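Local coordinates for putative sensory box/GGDEF family protein (Vibrio parahaemolyticus, PDB 3LID), which probably synthesises cyclic di-GMP from two GTP molecules through its GGDEF domain, the chain here being its extracellular sensor domain of PDC fold, at residues Val93-Asp98 and Ala104-Ile109; Asn67-Val72 and Lys80-Leu85; Glu136-Lys141 and Val169-Ile174. All coordinates share one frame; numbering follows the deposited sequence. Where two conformers were deposited one is given.

All three contacts involve the first antiparallel sheet of the sensor domain; in contact 2, helix 59-76 packs on one face. Contacts 1 and 2 have centres about 7 Å apart and meet where strands 79-86 and 91-98 pair; I95 N lies 2.8 Å from I82 O, a probable hydrogen bond. Contact 3 is centred about 13 Å from each of the others. It joins contact 2 through strands 79-86 and 163-173, where K80 N is 2.8 Å from N171 O. On the other face, R83 of contact 2 and R139 and N171 of contact 3 hold a phosphate ion, probably from the crystallisation liquor. The R94 side chain of contact 1 stops about 6 Å away.

Contact 1: Val93-Asp98 and Ala104-Ile109; sequences VRIKYD and AGPSLI
Strands 93-98 and 104-106 run antiparallel, their short axes 4.6 Å apart at closest and 156° between directions. K96 and G105 form a hydrogen-bonded pair. K96 N gives a nearly straight bond to G105 O (3.0 Å, 176°), and G105 N returns one to K96 O. S107 N extends the pairing by bonding to R94 O at 2.9 Å. I95 with P106 and Y97 with A104 are the non-hydrogen-bonded pairs, and their side chains share one face of the sheet. There CD1 of I95 presses on the proline, 3.4 Å from P106 CA, which is tight. The A104 methyl meets the Y97 ring at its edge, with CB 3.8 Å from CD1. This is a beta hairpin at the margin of the PDC sensor domain sheet. Strand 103-106 is an edge strand of the sheet within this chain, and 91-98 pairs on its other side with 79-86. Helix 59-76 covers the I95 face, with W69 against I95 and E66 against P106.

The K96 side chain leaves by the other face. Its CD lies over the rim of one face of the R94 guanidinium and also approaches S107 CB. R94 reaches I109 because CG is anti to the backbone N (chi1 178°) and the chain stays extended to NE. NH1 then donates to I109 O at 2.9 Å, with the oxygen slightly out of the guanidinium plane. S107 OG accepts from I109 N, an ST turn that holds the chain in its bend beside R94. A water accepts from R94 N and donates weakly to S107 O.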
loop_
_atom_site.group_PDB
_atom_site.type_symbol
_atom_site.label_atom_id
_atom_site.label_comp_id
_atom_site.label_asym_id
_atom_site.label_seq_id
_atom_site.Cartn_x
_atom_site.Cartn_y
_atom_site.Cartn_z
ATOM N N VAL A 93 -19.596 10.480 -3.562
ATOM C CA VAL A 93 -18.666 11.510 -3.051
ATOM C C VAL A 93 -17.301 10.983 -3.400
ATOM O O VAL A 93 -17.013 9.808 -3.138
ATOM C CB VAL A 93 -18.700 11.698 -1.538
ATOM C CG1 VAL A 93 -17.824 12.907 -1.189
ATOM C CG2 VAL A 93 -20.166 12.030 -1.057
ATOM N N ARG A 94 -16.497 11.800 -4.078
ATOM C CA ARG A 94 -15.186 11.282 -4.483
ATOM C C ARG A 94 -14.135 12.397 -4.365
ATOM O O ARG A 94 -14.167 13.377 -5.135
ATOM C CB ARG A 94 -15.281 10.854 -5.957
ATOM C CG ARG A 94 -13.959 10.346 -6.525
ATOM C CD ARG A 94 -14.184 9.625 -7.861
ATOM N NE ARG A 94 -12.919 9.083 -8.332
ATOM C CZ ARG A 94 -12.466 9.157 -9.595
ATOM N NH1 ARG A 94 -13.164 9.747 -10.589
ATOM N NH2 ARG A 94 -11.251 8.628 -9.862
ATOM N N ILE A 95 -13.246 12.241 -3.386
ATOM C CA ILE A 95 -12.136 13.208 -3.244
ATOM C C ILE A 95 -10.944 12.468 -3.773
ATOM O O ILE A 95 -10.733 11.314 -3.435
ATOM C CB ILE A 95 -11.980 13.560 -1.744
ATOM C CG1 ILE A 95 -13.165 14.464 -1.244
ATOM C CG2 ILE A 95 -10.596 14.135 -1.409
ATOM C CD1 ILE A 95 -13.636 15.472 -2.086
ATOM N N LYS A 96 -10.150 13.180 -4.562
ATOM C CA LYS A 96 -8.889 12.617 -5.126
ATOM C C LYS A 96 -7.759 13.473 -4.579
ATOM O O LYS A 96 -7.927 14.693 -4.401
ATOM C CB LYS A 96 -8.856 12.658 -6.671
ATOM C CG LYS A 96 -10.023 11.816 -7.228
ATOM C CD LYS A 96 -10.040 11.975 -8.690
ATOM C CE LYS A 96 -8.804 11.147 -9.264
ATOM N NZ LYS A 96 -8.876 10.997 -10.788
ATOM N N TYR A 97 -6.598 12.828 -4.350
ATOM C CA TYR A 97 -5.456 13.567 -3.790
ATOM C C TYR A 97 -4.234 13.161 -4.586
ATOM O O TYR A 97 -4.031 11.953 -4.954
ATOM C CB TYR A 97 -5.300 13.233 -2.284
ATOM C CG TYR A 97 -3.972 13.755 -1.731
ATOM C CD1 TYR A 97 -3.810 15.129 -1.489
ATOM C CD2 TYR A 97 -2.948 12.863 -1.455
ATOM C CE1 TYR A 97 -2.622 15.617 -0.951
ATOM C CE2 TYR A 97 -1.715 13.313 -0.913
ATOM C CZ TYR A 97 -1.595 14.682 -0.664
ATOM O OH TYR A 97 -0.387 15.109 -0.137
ATOM N N ASP A 98 -3.381 14.158 -4.855
ATOM C CA ASP A 98 -2.202 13.892 -5.647
ATOM C C ASP A 98 -0.967 14.253 -4.788
ATOM O O ASP A 98 -0.799 15.416 -4.461
ATOM C CB ASP A 98 -2.151 14.868 -6.849
ATOM C CG ASP A 98 -0.870 14.684 -7.687
ATOM O OD1 ASP A 98 -0.670 13.628 -8.309
ATOM O OD2 ASP A 98 -0.101 15.655 -7.788
ATOM N N ALA A 104 -5.792 18.244 -3.183
ATOM C CA ALA A 104 -6.966 17.379 -2.961
ATOM C C ALA A 104 -8.194 18.124 -3.397
ATOM O O ALA A 104 -8.326 19.342 -3.136
ATOM C CB ALA A 104 -7.127 17.058 -1.446
ATOM N N GLY A 105 -9.200 17.426 -3.929
ATOM C CA GLY A 105 -10.472 18.101 -4.121
ATOM C C GLY A 105 -11.442 17.106 -4.745
ATOM O O GLY A 105 -11.049 15.974 -5.165
ATOM N N PRO A 106 -12.699 17.506 -4.856
ATOM C CA PRO A 106 -13.721 16.543 -5.307
ATOM C C PRO A 106 -13.739 16.391 -6.807
ATOM O O PRO A 106 -13.356 17.354 -7.542
ATOM C CB PRO A 106 -15.054 17.234 -4.845
ATOM C CG PRO A 106 -14.722 18.714 -4.860
ATOM C CD PRO A 106 -13.279 18.723 -4.270
ATOM N N SER A 107 -14.234 15.254 -7.308
ATOM C CA SER A 107 -14.451 15.069 -8.750
ATOM C C SER A 107 -15.914 14.857 -9.031
ATOM O O SER A 107 -16.632 14.189 -8.194
ATOM C CB SER A 107 -13.703 13.781 -9.181
ATOM O OG SER A 107 -13.869 13.446 -10.551
ATOM N N LEU A 108 -16.323 15.282 -10.223
ATOM C CA LEU A 108 -17.675 14.993 -10.627
ATOM C C LEU A 108 -17.665 13.782 -11.559
ATOM O O LEU A 108 -18.766 13.414 -12.108
ATOM C CB LEU A 108 -18.254 16.207 -11.398
ATOM C CG LEU A 108 -18.496 17.448 -10.542
ATOM C CD1 LEU A 108 -18.815 18.604 -11.546
ATOM C CD2 LEU A 108 -19.600 17.266 -9.580
ATOM N N ILE A 109 -16.520 13.097 -11.668
ATOM C CA ILE A 109 -16.447 11.920 -12.555
ATOM C C ILE A 109 -16.833 10.742 -11.616
ATOM O O ILE A 109 -15.974 10.275 -10.841
ATOM C CB ILE A 109 -15.071 11.698 -13.181
ATOM C CG1 ILE A 109 -14.751 12.891 -14.145
ATOM C CG2 ILE A 109 -15.066 10.406 -14.015
ATOM C CD1 ILE A 109 -13.315 12.928 -14.557
HETATM O O HOH W 1 -17.575 14.330 -4.897
#

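Contact 2: Asn67-Val72 and Lys80-Leu85; sequences NMWSSV and KQIRFL. With PO4 (phosphate ion), chain C.
R83 NH2 donates to O3 of the phosphate ion at 2.8 Å. NH1 gives a straighter bond to phosphate O2 (3.0 Å, 160°). Two guanidinium nitrogens thus grip two oxygens. A bend at chi3 (-70°) turns the end of the arginine toward the ion. E91 forms a salt bridge to NH1 and N171 OD1 accepts from NH2, so both nitrogens have second partners.

R83 points away from helix 59-76, while its neighbour I82 points toward it. In a CH-pi contact, CG2 of I82 sits over one face of the W69 indole, 3.6 Å from the centroid of the six-membered ring and 19° off its normal. CG2 is anti to the backbone N of I82, which sets this branch over the ring; CD1 goes toward V72 CG1 more loosely. F84 meets the far end of the indole: its backbone N lies at the ring edge, and its CB is 3.9 Å from W69 CH2. V93, I95 and L168 add to the packing round the tryptophan. The arrangement is that of a PDC sensor domain: a helix on one face of the antiparallel sheet, and on the other a polar pocket, here occupied by a phosphate ion probably from crystallisation.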
loop_
_atom_site.group_PDB
_atom_site.type_symbol
_atom_site.label_atom_id
_atom_site.label_comp_id
_atom_site.label_asym_id
_atom_site.label_seq_id
_atom_site.Cartn_x
_atom_site.Cartn_y
_atom_site.Cartn_z
ATOM N N ASN A 67 -14.977 19.241 1.647
ATOM C CA ASN A 67 -13.897 20.082 2.203
ATOM C C ASN A 67 -13.194 19.362 3.330
ATOM O O ASN A 67 -11.964 19.467 3.452
ATOM C CB ASN A 67 -14.472 21.447 2.663
ATOM C CG ASN A 67 -14.850 22.304 1.467
ATOM O OD1 ASN A 67 -14.475 21.985 0.373
ATOM N ND2 ASN A 67 -15.645 23.347 1.669
ATOM N N MET A 68 -13.961 18.650 4.177
ATOM C CA MET A 68 -13.363 17.916 5.261
ATOM C C MET A 68 -12.464 16.798 4.718
ATOM O O MET A 68 -11.269 16.646 5.149
ATOM C CB MET A 68 -14.474 17.331 6.145
ATOM C CG MET A 68 -14.031 16.730 7.465
ATOM S SD MET A 68 -13.567 15.007 7.416
ATOM C CE MET A 68 -15.193 14.099 7.376
ATOM N N TRP A 69 -13.000 15.994 3.789
ATOM C CA TRP A 69 -12.192 14.895 3.255
ATOM C C TRP A 69 -10.952 15.426 2.519
ATOM O O TRP A 69 -9.924 14.777 2.565
ATOM C CB TRP A 69 -13.054 14.047 2.321
ATOM C CG TRP A 69 -13.941 13.154 3.072
ATOM C CD1 TRP A 69 -14.145 13.098 4.439
ATOM C CD2 TRP A 69 -14.833 12.174 2.507
ATOM N NE1 TRP A 69 -15.058 12.108 4.735
ATOM C CE2 TRP A 69 -15.447 11.509 3.572
ATOM C CE3 TRP A 69 -15.083 11.761 1.206
ATOM C CZ2 TRP A 69 -16.394 10.478 3.378
ATOM C CZ3 TRP A 69 -15.978 10.713 0.982
ATOM C CH2 TRP A 69 -16.632 10.098 2.079
ATOM N N SER A 70 -11.051 16.546 1.803
ATOM C CA SER A 70 -9.909 17.102 1.135
ATOM C C SER A 70 -8.870 17.470 2.205
ATOM O O SER A 70 -7.652 17.257 1.948
ATOM C CB SER A 70 -10.324 18.349 0.355
ATOM O OG SER A 70 -11.197 17.979 -0.726
ATOM N N SER A 71 -9.312 18.095 3.306
ATOM C CA SER A 71 -8.366 18.432 4.405
ATOM C C SER A 71 -7.707 17.207 4.974
ATOM O O SER A 71 -6.500 17.220 5.309
ATOM C CB SER A 71 -9.112 19.214 5.514
ATOM O OG SER A 71 -9.550 20.483 4.999
ATOM N N VAL A 72 -8.494 16.150 5.175
ATOM C CA VAL A 72 -7.934 14.911 5.757
ATOM C C VAL A 72 -6.890 14.341 4.735
ATOM O O VAL A 72 -5.818 13.840 5.168
ATOM C CB VAL A 72 -9.045 13.842 6.050
ATOM C CG1 VAL A 72 -8.398 12.493 6.381
ATOM C CG2 VAL A 72 -9.897 14.342 7.206
ATOM N N LYS A 80 -5.053 8.085 -1.826
ATOM C CA LYS A 80 -5.147 8.578 -3.179
ATOM C C LYS A 80 -6.629 8.971 -3.511
ATOM O O LYS A 80 -6.871 9.883 -4.271
ATOM C CB LYS A 80 -4.613 7.504 -4.111
ATOM C CG LYS A 80 -4.524 8.043 -5.530
ATOM C CD LYS A 80 -3.405 7.333 -6.283
ATOM C CE LYS A 80 -3.212 7.939 -7.645
ATOM N NZ LYS A 80 -4.394 7.613 -8.495
ATOM N N GLN A 81 -7.571 8.323 -2.859
ATOM C CA GLN A 81 -8.974 8.702 -2.984
ATOM C C GLN A 81 -9.669 8.408 -1.714
ATOM O O GLN A 81 -9.280 7.518 -1.002
ATOM C CB GLN A 81 -9.706 7.778 -4.042
ATOM C CG GLN A 81 -9.092 7.899 -5.431
ATOM C CD GLN A 81 -9.872 7.023 -6.413
ATOM O OE1 GLN A 81 -9.455 5.893 -6.776
ATOM N NE2 GLN A 81 -11.038 7.514 -6.787
ATOM N N ILE A 82 -10.757 9.153 -1.449
ATOM C CA ILE A 82 -11.629 8.917 -0.324
ATOM C C ILE A 82 -13.033 9.078 -0.931
ATOM O O ILE A 82 -13.315 10.122 -1.537
ATOM C CB ILE A 82 -11.455 9.955 0.785
ATOM C CG1 ILE A 82 -9.985 9.842 1.308
ATOM C CG2 ILE A 82 -12.487 9.675 1.958
ATOM C CD1 ILE A 82 -9.702 10.959 2.359
ATOM N N ARG A 83 -13.838 8.017 -0.839
ATOM C CA ARG A 83 -15.117 8.006 -1.533
ATOM C C ARG A 83 -16.226 7.493 -0.661
ATOM O O ARG A 83 -16.056 6.712 0.284
ATOM C CB ARG A 83 -15.035 7.022 -2.668
ATOM C CG ARG A 83 -14.158 7.573 -3.839
ATOM C CD ARG A 83 -14.060 6.553 -5.018
ATOM N NE ARG A 83 -13.233 5.405 -4.557
ATOM C CZ ARG A 83 -12.978 4.341 -5.332
ATOM N NH1 ARG A 83 -13.507 4.259 -6.590
ATOM N NH2 ARG A 83 -12.161 3.372 -4.890
ATOM N N PHE A 84 -17.438 7.905 -1.041
ATOM C CA PHE A 84 -18.620 7.267 -0.493
ATOM C C PHE A 84 -19.381 6.716 -1.717
ATOM O O PHE A 84 -19.597 7.435 -2.712
ATOM C CB PHE A 84 -19.539 8.274 0.245
ATOM C CG PHE A 84 -20.688 7.589 0.909
ATOM C CD1 PHE A 84 -20.489 6.879 2.096
ATOM C CD2 PHE A 84 -21.942 7.524 0.249
ATOM C CE1 PHE A 84 -21.515 6.189 2.695
ATOM C CE2 PHE A 84 -23.054 6.782 0.873
ATOM C CZ PHE A 84 -22.790 6.149 2.109
ATOM N N LEU A 85 -19.680 5.409 -1.686
ATOM C CA LEU A 85 -20.499 4.732 -2.724
ATOM C C LEU A 85 -21.859 4.444 -2.107
ATOM O O LEU A 85 -21.980 4.059 -0.953
ATOM C CB LEU A 85 -19.851 3.365 -3.155
ATOM C CG LEU A 85 -18.675 3.478 -4.151
ATOM C CD1 LEU A 85 -17.512 4.331 -3.639
ATOM C CD2 LEU A 85 -18.133 1.967 -4.330
HETATM P P PO4 C . -10.740 1.972 -7.913
HETATM O O1 PO4 C . -10.258 3.371 -8.341
HETATM O O2 PO4 C . -12.248 2.015 -8.199
HETATM O O3 PO4 C . -10.529 1.720 -6.448
HETATM O O4 PO4 C . -10.074 0.896 -8.763
#

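Contact 3: Glu136-Lys141 and Val169-Ile174; sequences ELERDK and VLNVDI. With PO4 (phosphate ion), chain C.
One side-chain hydrogen bond carries the direct contact. N171 ND2 donates to E138 OE2 at 2.9 Å. The two side chains reach toward each other, and their carboxylate and amide planes are 56° apart. The amide nitrogen meets OE2 on the anti side, 27° out of the carboxylate plane. In E138, CG is anti to the carbonyl carbon and the chain runs extended beyond it, which carries the carboxylate across to the asparagine. Its other oxygen, OE1, forms a salt bridge with K80, so each carboxylate oxygen has a partner.

Strands 131-140 and 163-173 are not neighbours in the PDC sheet, since 150-160 lies between them. E138 and N171 meet beside the phosphate, in what is probably the ligand pocket, as in other PDC sensor domains.

Bonds to the phosphate ion form a second group. N171 ND2 also donates to phosphate O3 at 3.0 Å and 172°, straighter than its bond to E138. One amide nitrogen therefore serves both the carboxylate and the ion. On the other strand the backbone N of R139 donates to phosphate O4 at 2.9 Å. R153, Y118, K113 and R116 also bond the ion, which was probably picked up from the crystallisation liquor.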
loop_
_atom_site.group_PDB
_atom_site.type_symbol
_atom_site.label_atom_id
_atom_site.label_comp_id
_atom_site.label_asym_id
_atom_site.label_seq_id
_atom_site.Cartn_x
_atom_site.Cartn_y
_atom_site.Cartn_z
ATOM N N GLU A 136 -4.462 -3.987 -5.130
ATOM C CA GLU A 136 -4.967 -4.202 -6.504
ATOM C C GLU A 136 -4.907 -2.874 -7.215
ATOM O O GLU A 136 -5.162 -1.791 -6.609
ATOM C CB GLU A 136 -6.429 -4.646 -6.402
ATOM C CG GLU A 136 -7.123 -4.770 -7.716
ATOM C CD GLU A 136 -8.538 -5.306 -7.447
ATOM O OE1 GLU A 136 -8.687 -6.508 -7.194
ATOM O OE2 GLU A 136 -9.512 -4.538 -7.476
ATOM N N LEU A 137 -4.549 -2.941 -8.490
ATOM C CA LEU A 137 -4.370 -1.673 -9.260
ATOM C C LEU A 137 -5.735 -0.989 -9.429
ATOM O O LEU A 137 -6.771 -1.638 -9.580
ATOM C CB LEU A 137 -3.851 -2.029 -10.664
ATOM C CG LEU A 137 -2.463 -2.677 -10.603
ATOM C CD1 LEU A 137 -1.949 -3.207 -11.944
ATOM C CD2 LEU A 137 -1.474 -1.639 -10.101
ATOM N N GLU A 138 -5.706 0.326 -9.426
ATOM C CA GLU A 138 -6.934 1.118 -9.731
ATOM C C GLU A 138 -7.409 0.990 -11.186
ATOM O O GLU A 138 -6.578 0.838 -12.105
ATOM C CB GLU A 138 -6.662 2.547 -9.452
ATOM C CG GLU A 138 -6.523 2.751 -7.914
ATOM C CD GLU A 138 -6.352 4.221 -7.480
ATOM O OE1 GLU A 138 -5.985 5.044 -8.308
ATOM O OE2 GLU A 138 -6.591 4.611 -6.266
ATOM N N ARG A 139 -8.723 1.063 -11.354
ATOM C CA ARG A 139 -9.292 1.051 -12.712
ATOM C C ARG A 139 -10.367 2.151 -12.843
ATOM O O ARG A 139 -10.959 2.593 -11.843
ATOM C CB ARG A 139 -9.985 -0.303 -12.974
ATOM C CG ARG A 139 -8.937 -1.476 -13.087
ATOM C CD ARG A 139 -9.572 -2.880 -13.347
ATOM N NE ARG A 139 -8.448 -3.833 -13.492
ATOM C CZ ARG A 139 -7.912 -4.319 -14.602
ATOM N NH1 ARG A 139 -8.361 -4.004 -15.834
ATOM N NH2 ARG A 139 -6.875 -5.196 -14.468
ATOM N N ASP A 140 -10.621 2.524 -14.118
ATOM C CA ASP A 140 -11.718 3.476 -14.510
ATOM C C ASP A 140 -12.494 2.718 -15.577
ATOM O O ASP A 140 -11.927 2.386 -16.624
ATOM C CB ASP A 140 -11.138 4.705 -15.245
ATOM C CG ASP A 140 -10.225 5.548 -14.429
ATOM O OD1 ASP A 140 -10.451 5.735 -13.200
ATOM O OD2 ASP A 140 -9.303 6.156 -15.060
ATOM N N LYS A 141 -13.796 2.489 -15.329
ATOM C CA LYS A 141 -14.670 1.728 -16.267
ATOM C C LYS A 141 -14.000 0.437 -16.689
ATOM O O LYS A 141 -13.939 0.075 -17.894
ATOM C CB LYS A 141 -14.993 2.642 -17.460
ATOM C CG LYS A 141 -15.933 3.758 -16.982
ATOM C CD LYS A 141 -16.149 4.789 -18.079
ATOM C CE LYS A 141 -17.611 5.007 -18.217
ATOM N NZ LYS A 141 -17.989 3.699 -18.813
ATOM N N VAL A 169 -15.037 4.139 1.312
ATOM C CA VAL A 169 -13.934 3.424 0.702
ATOM C C VAL A 169 -12.746 4.353 0.688
ATOM O O VAL A 169 -12.830 5.496 0.199
ATOM C CB VAL A 169 -14.241 3.073 -0.772
ATOM C CG1 VAL A 169 -13.064 2.320 -1.393
ATOM C CG2 VAL A 169 -15.514 2.174 -0.847
ATOM N N LEU A 170 -11.603 3.855 1.188
ATOM C CA LEU A 170 -10.411 4.711 1.212
ATOM C C LEU A 170 -9.318 3.991 0.444
ATOM O O LEU A 170 -9.058 2.852 0.732
ATOM C CB LEU A 170 -9.926 4.861 2.709
ATOM C CG LEU A 170 -11.087 5.084 3.710
ATOM C CD1 LEU A 170 -10.545 5.028 5.137
ATOM C CD2 LEU A 170 -11.661 6.485 3.370
ATOM N N ASN A 171 -8.687 4.635 -0.497
ATOM C CA ASN A 171 -7.665 3.969 -1.324
ATOM C C ASN A 171 -6.328 4.387 -0.752
ATOM O O ASN A 171 -5.845 5.484 -1.031
ATOM C CB ASN A 171 -7.771 4.394 -2.796
ATOM C CG ASN A 171 -8.879 3.690 -3.499
ATOM O OD1 ASN A 171 -9.975 3.506 -2.916
ATOM N ND2 ASN A 171 -8.619 3.239 -4.727
ATOM N N VAL A 172 -5.718 3.440 -0.056
ATOM C CA VAL A 172 -4.338 3.628 0.483
ATOM C C VAL A 172 -3.348 3.413 -0.652
ATOM O O VAL A 172 -3.368 2.391 -1.364
ATOM C CB VAL A 172 -4.105 2.674 1.666
ATOM C CG1 VAL A 172 -2.597 2.783 2.103
ATOM C CG2 VAL A 172 -5.108 2.982 2.850
ATOM N N ASP A 173 -2.530 4.410 -0.875
ATOM C CA ASP A 173 -1.687 4.516 -2.070
ATOM C C ASP A 173 -0.318 3.816 -1.772
ATOM O O ASP A 173 0.547 4.300 -1.013
ATOM C CB ASP A 173 -1.491 6.006 -2.275
ATOM C CG ASP A 173 -0.545 6.341 -3.428
ATOM O OD1 ASP A 173 0.079 5.466 -4.017
ATOM O OD2 ASP A 173 -0.438 7.526 -3.713
ATOM N N ILE A 174 -0.198 2.581 -2.265
ATOM C CA ILE A 174 1.053 1.812 -2.022
ATOM C C ILE A 174 2.292 2.440 -2.676
ATOM O O ILE A 174 3.406 2.375 -2.120
ATOM C CB ILE A 174 0.836 0.372 -2.559
ATOM C CG1 ILE A 174 -0.313 -0.338 -1.780
ATOM C CG2 ILE A 174 2.124 -0.485 -2.460
ATOM C CD1 ILE A 174 -0.066 -0.477 -0.206
HETATM P P PO4 C . -10.740 1.972 -7.913
HETATM O O1 PO4 C . -10.258 3.371 -8.341
HETATM O O2 PO4 C . -12.248 2.015 -8.199
HETATM O O3 PO4 C . -10.529 1.720 -6.448
HETATM O O4 PO4 C . -10.074 0.896 -8.763
#